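PDB 6W6M: type IV pilus secretin PilQ family protein from Vibrio cholerae, which probably forms the fourteen-subunit outer-membrane channel for the type IVa competence pilus and is required for natural competence. Local coordinates for residues Thr329-Asn334 with Gly556-Leu561; Val461-Val466 with Ser481-Arg486. One frame throughout, in Å; residues are numbered along the deposited sequence.

Both contacts are antiparallel strand pairings in the secretin part of the chain, but in different sheets. Contact 1 joins the long strands 320-347 and 549-568, the second of which is the last strand of the chain. Contact 2 lies between these two in sequence, within the hairpin of strands 456-471 and 475-493, the middle pair of a four-stranded sheet. The centres are 21 Å apart and the nearest atoms about 5 Å, without touching. The two sheets do meet: V482 and Q484 of contact 2 pack on I327 of strand 320-347, two residues before contact 1 begins. The arrangement is consistent with the double-walled barrel of secretins, contact 1 probably in the outer wall and contact 2 in the inner.

Contact 1: residues Thr329-Asn334 with Gly556-Leu561; sequences TVKEGN and GKSELL
T329-N334 and G556-L561 run antiparallel, their strand axes 4.8 Å apart and 178° between directions. V330 pairs with E559 and E332 with K557 as hydrogen-bonded pairs, each closed by two N-H to O=C bonds; V330 N reaches E559 O at 3.0 Å, and E332 N reaches K557 O at the same 3.0 Å. T329 adds a side-chain bond. Its OG1, anti to the backbone N (chi1 -171°), donates to E559 O over 3.2 Å from well above the carbonyl plane, whereas V330 N approaches the same oxygen in the plane, so one carbonyl accepts two donors. On the face of T329, K331 CG lies 4.1 Å from S558 OG; beyond CG the lysine chain runs extended away from the partner strand. The other face carries V330, E332, K557 and E559. Here E332 OE1 is 5.4 Å from K557 NZ, too far for a salt bridge; any attraction between these exposed groups would probably be weak. On its other edge strand 320-347 bonds to I420, A418 and S416 of strand 404-429. Strand 320-347 thus lies between 549-568 and 404-429, consistent with the outer barrel wall of a secretin, which neighbouring subunits complete.

Contact 2: residues Val461-Val466 with Ser481-Arg486; sequences VLSLKV and SVTQDR
K465 N bonds to S481 O and S481 N to K465 O, both at 2.9 Å, and the CB atoms of K465 and S481 lie 4.0 Å apart. S463 and T483 form the next hydrogen-bonded pair of the hairpin, their main chains joined in both directions, S463 N to T483 O and T483 N to S463 O, each at 3.0 Å. Their side chains add a hydrogen bond of 3.0 Å between S463 OG and T483 OG1, in which either hydroxyl could be the donor. Each oxygen sits between its own backbone N and carbonyl carbon (chi1 64° for S463, 86° for T483), and T483 OG1 also comes within 3.5 Å of V461 O. At the far end D485 N makes an almost straight bond to V461 O (174° at the hydrogen), although it stands above the carbonyl plane. The opposite face is largely apolar. L464 and V482 lie side by side, with L464 CD1 3.4 Å from V482 CG2, and L462 brings its CD1 to 3.9 Å from CG of Q484, whose chain runs extended beside it. L462 also meets Q525 of a neighbouring subunit. The chemistry is therefore divided: on the face of S463, T483, K465 and S481 a single bond joins two hydroxyls, whereas L462, L464 and V482, with the chain of Q484, pack against strands 404-429 and 320-347, probably part of the outer barrel wall.

Contact 1: residues Thr329-Asn334 with Gly556-Leu561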
loop_
_atom_site.group_PDB
_atom_site.type_symbol
_atom_site.label_atom_id
_atom_site.label_comp_id
_atom_site.label_asym_id
_atom_site.label_seq_id
_atom_site.Cartn_x
_atom_site.Cartn_y
_atom_site.Cartn_z
ATOM N N THR A 329 -37.626 41.849 -2.707
ATOM C CA THR A 329 -37.634 41.552 -4.135
ATOM C C THR A 329 -39.011 41.788 -4.742
ATOM O O THR A 329 -40.035 41.519 -4.111
ATOM C CB THR A 329 -37.182 40.122 -4.427
ATOM O OG1 THR A 329 -37.012 39.965 -5.838
ATOM C CG2 THR A 329 -38.192 39.130 -3.960
ATOM N N VAL A 330 -39.016 42.287 -5.978
ATOM C CA VAL A 330 -40.232 42.634 -6.708
ATOM C C VAL A 330 -40.141 42.087 -8.127
ATOM O O VAL A 330 -39.102 42.199 -8.783
ATOM C CB VAL A 330 -40.456 44.163 -6.728
ATOM C CG1 VAL A 330 -41.624 44.519 -7.592
ATOM C CG2 VAL A 330 -40.677 44.692 -5.332
ATOM N N LYS A 331 -41.240 41.506 -8.612
ATOM C CA LYS A 331 -41.272 40.907 -9.948
ATOM C C LYS A 331 -42.528 41.332 -10.688
ATOM O O LYS A 331 -43.589 41.446 -10.071
ATOM C CB LYS A 331 -41.228 39.388 -9.874
ATOM C CG LYS A 331 -39.951 38.820 -9.361
ATOM C CD LYS A 331 -40.026 37.320 -9.305
ATOM C CE LYS A 331 -38.724 36.732 -8.809
ATOM N NZ LYS A 331 -38.765 35.249 -8.717
ATOM N N GLU A 332 -42.418 41.520 -12.006
ATOM C CA GLU A 332 -43.561 41.773 -12.873
ATOM C C GLU A 332 -43.392 41.077 -14.214
ATOM O O GLU A 332 -42.278 40.920 -14.717
ATOM C CB GLU A 332 -43.759 43.256 -13.144
ATOM C CG GLU A 332 -44.161 44.076 -11.968
ATOM C CD GLU A 332 -44.256 45.535 -12.338
ATOM O OE1 GLU A 332 -43.821 45.879 -13.457
ATOM O OE2 GLU A 332 -44.746 46.336 -11.514
ATOM N N GLY A 333 -44.521 40.718 -14.822
ATOM C CA GLY A 333 -44.499 40.066 -16.121
ATOM C C GLY A 333 -45.740 40.251 -16.976
ATOM O O GLY A 333 -46.840 40.364 -16.439
ATOM N N ASN A 334 -45.576 40.279 -18.301
ATOM C CA ASN A 334 -46.680 40.425 -19.243
ATOM C C ASN A 334 -46.467 39.547 -20.466
ATOM O O ASN A 334 -45.338 39.371 -20.925
ATOM C CB ASN A 334 -46.835 41.868 -19.703
ATOM C CG ASN A 334 -47.365 42.765 -18.620
ATOM O OD1 ASN A 334 -48.006 42.305 -17.682
ATOM N ND2 ASN A 334 -47.089 44.056 -18.732
ATOM N N GLY A 556 -40.563 41.112 -19.102
ATOM C CA GLY A 556 -40.346 40.792 -17.698
ATOM C C GLY A 556 -39.466 41.814 -17.019
ATOM O O GLY A 556 -38.634 42.462 -17.657
ATOM N N LYS A 557 -39.642 41.948 -15.706
ATOM C CA LYS A 557 -38.845 42.892 -14.933
ATOM C C LYS A 557 -38.670 42.398 -13.505
ATOM O O LYS A 557 -39.619 41.902 -12.897
ATOM C CB LYS A 557 -39.488 44.272 -14.924
ATOM C CG LYS A 557 -38.959 45.163 -13.847
ATOM C CD LYS A 557 -39.565 46.536 -13.914
ATOM C CE LYS A 557 -39.070 47.282 -15.121
ATOM N NZ LYS A 557 -39.459 48.707 -15.050
ATOM N N SER A 558 -37.464 42.559 -12.964
ATOM C CA SER A 558 -37.164 42.043 -11.635
ATOM C C SER A 558 -36.222 42.984 -10.902
ATOM O O SER A 558 -35.382 43.643 -11.516
ATOM C CB SER A 558 -36.545 40.650 -11.717
ATOM O OG SER A 558 -36.217 40.178 -10.433
ATOM N N GLU A 559 -36.349 43.024 -9.578
ATOM C CA GLU A 559 -35.511 43.913 -8.787
ATOM C C GLU A 559 -35.289 43.359 -7.388
ATOM O O GLU A 559 -36.233 42.907 -6.741
ATOM C CB GLU A 559 -36.141 45.295 -8.701
ATOM C CG GLU A 559 -35.316 46.294 -7.968
ATOM C CD GLU A 559 -35.971 47.642 -7.961
ATOM O OE1 GLU A 559 -37.088 47.748 -8.508
ATOM O OE2 GLU A 559 -35.380 48.597 -7.413
ATOM N N LEU A 560 -34.029 43.381 -6.952
ATOM C CA LEU A 560 -33.647 42.873 -5.610
ATOM C C LEU A 560 -32.808 43.937 -4.898
ATOM O O LEU A 560 -31.971 44.570 -5.562
ATOM C CB LEU A 560 -32.856 41.573 -5.781
ATOM C CG LEU A 560 -31.919 41.219 -4.628
ATOM C CD1 LEU A 560 -32.652 40.429 -3.558
ATOM C CD2 LEU A 560 -30.712 40.444 -5.129
ATOM N N LEU A 561 -33.054 44.128 -3.603
ATOM C CA LEU A 561 -32.322 45.093 -2.787
ATOM C C LEU A 561 -32.017 44.516 -1.414
ATOM O O LEU A 561 -32.810 43.750 -0.860
ATOM C CB LEU A 561 -33.105 46.395 -2.610
ATOM C CG LEU A 561 -33.371 47.245 -3.849
ATOM C CD1 LEU A 561 -34.266 48.390 -3.502
ATOM C CD2 LEU A 561 -32.083 47.765 -4.427
#

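Contact 2: residues Val461-Val466 with Ser481-Arg486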
loop_
_atom_site.group_PDB
_atom_site.type_symbol
_atom_site.label_atom_id
_atom_site.label_comp_id
_atom_site.label_asym_id
_atom_site.label_seq_id
_atom_site.Cartn_x
_atom_site.Cartn_y
_atom_site.Cartn_z
ATOM N N VAL A 461 -30.285 27.930 3.327
ATOM C CA VAL A 461 -30.829 28.671 4.453
ATOM C C VAL A 461 -30.952 30.144 4.088
ATOM O O VAL A 461 -30.343 30.628 3.142
ATOM C CB VAL A 461 -29.965 28.517 5.726
ATOM C CG1 VAL A 461 -29.952 27.090 6.198
ATOM C CG2 VAL A 461 -28.561 29.000 5.471
ATOM N N LEU A 462 -31.814 30.843 4.829
ATOM C CA LEU A 462 -31.781 32.327 4.894
ATOM C C LEU A 462 -31.001 32.746 6.143
ATOM O O LEU A 462 -31.516 32.542 7.250
ATOM C CB LEU A 462 -33.222 32.844 4.940
ATOM C CG LEU A 462 -33.408 34.244 5.519
ATOM C CD1 LEU A 462 -33.108 35.308 4.475
ATOM C CD2 LEU A 462 -34.816 34.418 6.063
ATOM N N SER A 463 -29.796 33.294 5.964
ATOM C CA SER A 463 -28.873 33.444 7.074
ATOM C C SER A 463 -28.251 34.826 7.136
ATOM O O SER A 463 -28.030 35.480 6.113
ATOM C CB SER A 463 -27.761 32.411 7.010
ATOM O OG SER A 463 -26.959 32.586 5.866
ATOM N N LEU A 464 -27.952 35.243 8.363
ATOM C CA LEU A 464 -27.187 36.446 8.647
ATOM C C LEU A 464 -26.001 36.098 9.531
ATOM O O LEU A 464 -26.157 35.428 10.551
ATOM C CB LEU A 464 -28.052 37.502 9.325
ATOM C CG LEU A 464 -27.372 38.800 9.750
ATOM C CD1 LEU A 464 -26.833 39.555 8.561
ATOM C CD2 LEU A 464 -28.328 39.659 10.535
ATOM N N LYS A 465 -24.819 36.573 9.141
ATOM C CA LYS A 465 -23.571 36.304 9.846
ATOM C C LYS A 465 -22.808 37.609 9.984
ATOM O O LYS A 465 -22.478 38.230 8.969
ATOM C CB LYS A 465 -22.743 35.300 9.068
ATOM C CG LYS A 465 -22.160 34.200 9.876
ATOM C CD LYS A 465 -21.669 33.118 8.966
ATOM C CE LYS A 465 -22.769 32.692 8.029
ATOM N NZ LYS A 465 -23.997 32.299 8.770
ATOM N N VAL A 466 -22.505 38.033 11.212
ATOM C CA VAL A 466 -21.972 39.379 11.392
ATOM C C VAL A 466 -20.949 39.452 12.521
ATOM O O VAL A 466 -21.026 38.722 13.518
ATOM C CB VAL A 466 -23.123 40.394 11.606
ATOM C CG1 VAL A 466 -23.893 40.089 12.866
ATOM C CG2 VAL A 466 -22.611 41.816 11.601
ATOM N N SER A 481 -22.063 38.957 6.174
ATOM C CA SER A 481 -22.517 37.958 5.171
ATOM C C SER A 481 -24.035 37.788 5.267
ATOM O O SER A 481 -24.521 37.488 6.366
ATOM C CB SER A 481 -21.811 36.644 5.368
ATOM O OG SER A 481 -21.058 36.299 4.218
ATOM N N VAL A 482 -24.748 37.972 4.155
ATOM C CA VAL A 482 -26.232 37.770 4.151
ATOM C C VAL A 482 -26.618 36.874 2.967
ATOM O O VAL A 482 -26.299 37.254 1.830
ATOM C CB VAL A 482 -26.965 39.122 4.060
ATOM C CG1 VAL A 482 -28.474 38.954 4.033
ATOM C CG2 VAL A 482 -26.546 40.077 5.166
ATOM N N THR A 483 -27.269 35.724 3.211
ATOM C CA THR A 483 -27.626 34.833 2.113
ATOM C C THR A 483 -29.093 34.441 2.180
ATOM O O THR A 483 -29.723 34.499 3.233
ATOM C CB THR A 483 -26.786 33.536 2.081
ATOM O OG1 THR A 483 -27.375 32.547 2.927
ATOM C CG2 THR A 483 -25.365 33.772 2.525
ATOM N N GLN A 484 -29.609 33.997 1.037
ATOM C CA GLN A 484 -30.966 33.466 0.935
ATOM C C GLN A 484 -31.015 32.392 -0.144
ATOM O O GLN A 484 -31.238 32.712 -1.309
ATOM C CB GLN A 484 -31.944 34.576 0.615
ATOM C CG GLN A 484 -33.366 34.162 0.750
ATOM C CD GLN A 484 -34.310 35.248 0.368
ATOM O OE1 GLN A 484 -35.422 35.310 0.864
ATOM N NE2 GLN A 484 -33.876 36.118 -0.522
ATOM N N ASP A 485 -30.856 31.129 0.233
ATOM C CA ASP A 485 -30.832 30.014 -0.707
ATOM C C ASP A 485 -32.072 29.143 -0.546
ATOM O O ASP A 485 -32.743 29.159 0.479
ATOM C CB ASP A 485 -29.586 29.156 -0.518
ATOM C CG ASP A 485 -28.341 29.972 -0.340
ATOM O OD1 ASP A 485 -28.211 31.029 -0.981
ATOM O OD2 ASP A 485 -27.479 29.555 0.456
ATOM N N ARG A 486 -32.342 28.359 -1.583
ATOM C CA ARG A 486 -33.477 27.452 -1.616
ATOM C C ARG A 486 -33.080 26.154 -2.290
ATOM O O ARG A 486 -32.002 26.043 -2.860
ATOM C CB ARG A 486 -34.619 28.066 -2.416
ATOM C CG ARG A 486 -35.277 29.277 -1.788
ATOM C CD ARG A 486 -36.271 29.884 -2.761
ATOM N NE ARG A 486 -35.602 30.391 -3.955
ATOM C CZ ARG A 486 -36.223 30.975 -4.974
ATOM N NH1 ARG A 486 -37.540 31.124 -4.956
ATOM N NH2 ARG A 486 -35.525 31.405 -6.016
#